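Local atomic coordinates of O-methyltransferase (Saccharopolyspora spinosa, PDB entry 4CE0), a protein that probably transfers a methyl group from S-adenosyl-L-methionine to the 4'-hydroxyl of the rhamnose of a spinosyn precursor, as a magnesium-binding enzyme of antibiotic biosynthesis. Residues L12-L16 with T17-Y21; G140-L143 with E144-R147. All blocks are in the same frame, centred on the assembly; numbering follows the deposited sequence.

Contact 1: L12-L16 with T17-Y21; sequences LKKVL and TNTIY
T19 N donates to K14 O over 2.9 Å, tilted just 15° from the carbonyl plane. N18 N donates to V15 O at 2.9 Å, from above that carbonyl. With N18 at positive phi (53°), the two bonds form a Schellman motif closing helix 6-16. T17 N donates to K13 O. T17 OG1 sits 2.7 Å from K13 O and 3.0 Å from K14 O; its single proton has both oxygens within reach. A chi1 of 50° puts this hydroxyl between backbone N and carbonyl carbon, folded back on the last turn. T19 OG1 adds a weak bond to K14 O and lies against K14 CB. Beyond the polar layer, I20 CD1 comes within 3.9 Å of K14 CB, the side chains crossing near a right angle, and I20 CG1 meets V15 CG2. K14 NZ turns away to a salt bridge with D10. Y21 OH of the second subunit bonds V15 O, the reciprocal bond forms too, and V15 packs on V15 of that subunit. The carbonyls of K13, K14 and V15 thus all accept backbone N-H donors from the residues after the helix, while V15 and I20 bring apolar surface to the dimer interface.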
loop_
_atom_site.group_PDB
_atom_site.type_symbol
_atom_site.label_atom_id
_atom_site.label_comp_id
_atom_site.label_asym_id
_atom_site.label_seq_id
_atom_site.Cartn_x
_atom_site.Cartn_y
_atom_site.Cartn_z
ATOM N N LEU A 12 4.079 -1.924 1.328
ATOM C CA LEU A 12 3.889 -1.267 2.627
ATOM C C LEU A 12 4.933 -0.175 2.894
ATOM O O LEU A 12 4.576 0.925 3.338
ATOM C CB LEU A 12 3.875 -2.285 3.759
ATOM C CG LEU A 12 3.435 -1.789 5.142
ATOM C CD1 LEU A 12 2.097 -1.045 5.097
ATOM C CD2 LEU A 12 3.335 -2.930 6.103
ATOM N N LYS A 13 6.198 -0.460 2.591
ATOM C CA LYS A 13 7.285 0.526 2.771
ATOM C C LYS A 13 7.033 1.775 1.946
ATOM O O LYS A 13 7.238 2.886 2.426
ATOM C CB LYS A 13 8.653 -0.102 2.446
ATOM C CG LYS A 13 9.043 -1.163 3.499
ATOM C CD LYS A 13 10.387 -1.784 3.258
ATOM C CE LYS A 13 10.382 -2.640 2.027
ATOM N NZ LYS A 13 11.554 -3.556 2.038
ATOM N N LYS A 14 6.595 1.593 0.703
ATOM C CA LYS A 14 6.251 2.715 -0.153
ATOM C C LYS A 14 5.093 3.497 0.446
ATOM O O LYS A 14 5.082 4.728 0.448
ATOM C CB LYS A 14 5.840 2.213 -1.542
ATOM C CG LYS A 14 6.972 1.694 -2.429
ATOM C CD LYS A 14 6.319 1.074 -3.688
ATOM C CE LYS A 14 7.309 0.617 -4.760
ATOM N NZ LYS A 14 8.030 -0.624 -4.360
ATOM N N VAL A 15 4.093 2.772 0.943
ATOM C CA VAL A 15 2.931 3.432 1.532
ATOM C C VAL A 15 3.259 4.204 2.828
ATOM O O VAL A 15 2.859 5.345 2.982
ATOM C CB VAL A 15 1.808 2.419 1.801
ATOM C CG1 VAL A 15 0.573 3.135 2.313
ATOM C CG2 VAL A 15 1.525 1.630 0.507
ATOM N N LEU A 16 3.966 3.575 3.758
ATOM C CA LEU A 16 4.253 4.200 5.047
ATOM C C LEU A 16 5.108 5.472 4.921
ATOM O O LEU A 16 4.996 6.380 5.730
ATOM C CB LEU A 16 4.987 3.199 5.944
ATOM C CG LEU A 16 4.155 2.044 6.446
ATOM C CD1 LEU A 16 5.059 0.904 6.991
ATOM C CD2 LEU A 16 3.218 2.541 7.499
ATOM N N THR A 17 5.985 5.506 3.923
ATOM C CA THR A 17 6.774 6.697 3.605
ATOM C C THR A 17 6.045 7.663 2.652
ATOM O O THR A 17 6.580 8.706 2.290
ATOM C CB THR A 17 8.055 6.300 2.897
ATOM O OG1 THR A 17 7.703 5.431 1.827
ATOM C CG2 THR A 17 9.030 5.567 3.854
ATOM N N ASN A 18 4.843 7.283 2.238
ATOM C CA ASN A 18 4.046 8.026 1.264
ATOM C C ASN A 18 4.756 8.357 -0.040
ATOM O O ASN A 18 4.667 9.479 -0.532
ATOM C CB ASN A 18 3.511 9.295 1.890
ATOM C CG ASN A 18 2.352 9.911 1.081
ATOM O OD1 ASN A 18 1.598 9.215 0.395
ATOM N ND2 ASN A 18 2.228 11.224 1.162
ATOM N N THR A 19 5.453 7.383 -0.608
ATOM C CA THR A 19 6.065 7.568 -1.923
ATOM C C THR A 19 5.022 7.379 -3.007
ATOM O O THR A 19 5.267 7.737 -4.152
ATOM C CB THR A 19 7.227 6.585 -2.214
ATOM O OG1 THR A 19 6.712 5.257 -2.385
ATOM C CG2 THR A 19 8.236 6.595 -1.098
ATOM N N ILE A 20 3.864 6.822 -2.653
ATOM C CA ILE A 20 2.777 6.646 -3.617
ATOM C C ILE A 20 2.126 7.984 -3.977
ATOM O O ILE A 20 1.884 8.242 -5.153
ATOM C CB ILE A 20 1.658 5.709 -3.113
ATOM C CG1 ILE A 20 2.204 4.369 -2.637
ATOM C CG2 ILE A 20 0.656 5.446 -4.199
ATOM C CD1 ILE A 20 2.935 3.561 -3.692
ATOM N N TYR A 21 1.801 8.814 -2.982
ATOM C CA TYR A 21 1.020 10.035 -3.252
ATOM C C TYR A 21 1.767 11.346 -2.971
ATOM O O TYR A 21 2.999 11.390 -2.963
ATOM C CB TYR A 21 -0.295 10.011 -2.475
ATOM C CG TYR A 21 -1.299 8.985 -3.002
ATOM C CD1 TYR A 21 -1.824 9.095 -4.283
ATOM C CD2 TYR A 21 -1.712 7.919 -2.216
ATOM C CE1 TYR A 21 -2.735 8.169 -4.773
ATOM C CE2 TYR A 21 -2.611 6.998 -2.690
ATOM C CZ TYR A 21 -3.119 7.125 -3.980
ATOM O OH TYR A 21 -4.023 6.207 -4.469
#

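Contact 2: G140-L143 with E144-R147; sequences GVSL and ETVR
S142 O and L143 O accept from V146 N (3.0 Å) and R147 N (2.8 Å), the first i to i+4 bonds of helix 143-152, with S142 at the N-cap. The S142 side chain does the capping. Its OG accepts from T145 N at 3.1 Å, with an N-H...O angle of 151°, and also from T145 OG1, the shorter bond at 2.7 Å. One oxygen is therefore gripped twice by a single residue of the first turn. T145 can do this because chi1 of -62° sets OG1 beside its own backbone N, presenting both donors to S142. The same rotation places CG2 anti to that N, where it presses on V141 CG1 at 3.5 Å, tighter than usual van der Waals contact; the two side chains cross at about a right angle. V141 CG1 also lies 3.9 Å from V146 CG2. This pairs the residue before the N-cap with the fourth residue after it, a hydrophobic staple that spans the capping bonds. V146 CG2 rests near S142 O as well, and V146 continues inward onto F113 and F162. R147 CB lies 3.3 Å from L143 O, while the leucine side chain leaves the turn to pack on F113 and F162. E144 extends from the second helical position, where its negative charge would probably be favoured by the helix dipole. V141 touches W85, which binds S-adenosyl-L-homocysteine. Polar cap and apolar staple together are consistent with a well-defined helix start: S142 OG accepts the T145 N-H where first-turn amides lack an i-4 helical carbonyl, and V141 bridges the helix and W85 of the cofactor site.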
loop_
_atom_site.group_PDB
_atom_site.type_symbol
_atom_site.label_atom_id
_atom_site.label_comp_id
_atom_site.label_asym_id
_atom_site.label_seq_id
_atom_site.Cartn_x
_atom_site.Cartn_y
_atom_site.Cartn_z
ATOM N N GLY A 140 3.990 15.699 18.277
ATOM C CA GLY A 140 2.981 15.230 19.203
ATOM C C GLY A 140 1.797 14.615 18.487
ATOM O O GLY A 140 0.983 15.323 17.875
ATOM N N VAL A 141 1.701 13.290 18.571
ATOM C CA VAL A 141 0.620 12.547 17.940
ATOM C C VAL A 141 -0.054 11.686 19.000
ATOM O O VAL A 141 0.583 10.799 19.607
ATOM C CB VAL A 141 1.160 11.668 16.802
ATOM C CG1 VAL A 141 0.011 10.915 16.083
ATOM C CG2 VAL A 141 1.979 12.507 15.825
ATOM N N SER A 142 -1.327 11.980 19.243
ATOM C CA SER A 142 -2.138 11.304 20.256
ATOM C C SER A 142 -2.258 9.786 20.051
ATOM O O SER A 142 -2.165 9.282 18.924
ATOM C CB SER A 142 -3.561 11.893 20.252
ATOM O OG SER A 142 -4.236 11.584 19.034
ATOM N N LEU A 143 -2.501 9.075 21.146
ATOM C CA LEU A 143 -2.690 7.628 21.118
ATOM C C LEU A 143 -3.859 7.300 20.192
ATOM O O LEU A 143 -3.833 6.342 19.414
ATOM C CB LEU A 143 -2.949 7.104 22.544
ATOM C CG LEU A 143 -3.185 5.599 22.796
ATOM C CD1 LEU A 143 -2.053 4.765 22.204
ATOM C CD2 LEU A 143 -3.292 5.345 24.302
ATOM N N GLU A 144 -4.886 8.131 20.260
ATOM C CA GLU A 144 -6.054 7.902 19.451
ATOM C C GLU A 144 -5.642 7.907 17.992
ATOM O O GLU A 144 -6.065 7.051 17.226
ATOM C CB GLU A 144 -7.107 8.972 19.732
ATOM C CG GLU A 144 -8.317 8.854 18.860
ATOM C CD GLU A 144 -9.500 9.634 19.422
ATOM O OE1 GLU A 144 -9.955 9.329 20.564
ATOM O OE2 GLU A 144 -9.962 10.566 18.719
ATOM N N THR A 145 -4.829 8.884 17.610
ATOM C CA THR A 145 -4.405 9.039 16.215
ATOM C C THR A 145 -3.551 7.853 15.754
ATOM O O THR A 145 -3.791 7.277 14.683
ATOM C CB THR A 145 -3.623 10.347 16.025
ATOM O OG1 THR A 145 -4.473 11.468 16.332
ATOM C CG2 THR A 145 -3.096 10.448 14.573
ATOM N N VAL A 146 -2.576 7.465 16.573
ATOM C CA VAL A 146 -1.766 6.288 16.265
ATOM C C VAL A 146 -2.618 5.010 16.149
ATOM O O VAL A 146 -2.377 4.188 15.273
ATOM C CB VAL A 146 -0.634 6.048 17.320
ATOM C CG1 VAL A 146 0.205 4.826 16.936
ATOM C CG2 VAL A 146 0.268 7.286 17.478
ATOM N N ARG A 147 -3.567 4.817 17.062
ATOM C CA ARG A 147 -4.456 3.652 17.034
ATOM C C ARG A 147 -5.206 3.625 15.670
ATOM O O ARG A 147 -5.294 2.574 15.006
ATOM C CB ARG A 147 -5.472 3.686 18.222
ATOM C CG ARG A 147 -5.064 2.877 19.503
ATOM C CD ARG A 147 -6.184 2.804 20.633
ATOM N NE ARG A 147 -7.357 2.005 20.219
ATOM C CZ ARG A 147 -7.428 0.680 20.341
ATOM N NH1 ARG A 147 -6.416 -0.020 20.887
ATOM N NH2 ARG A 147 -8.503 0.035 19.910
#

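How the contacts relate
Contacts 1 and 2 finish and start different helices: contact 1 closes helix 6-16 at its C-terminus, contact 2 opens helix 143-152 at its N-terminus. Their centres lie 19 Å apart and their nearest atoms about 10 Å, so they do not touch. Y153, just past helix 143-152, joins them indirectly by packing on L12 and L16; Y153 of the second subunit meets I20. Contact 2 borders the cofactor site; contact 1 lies somewhat farther off. The V141 side chain is about 6 Å from bound S-adenosyl-L-homocysteine and that of L16 about 8 Å, while the W85 side chain is about 4 Å from that of V141 and about 9 Å from that of N18. The magnesium ion is farther, about 12 Å from the T17 side chain.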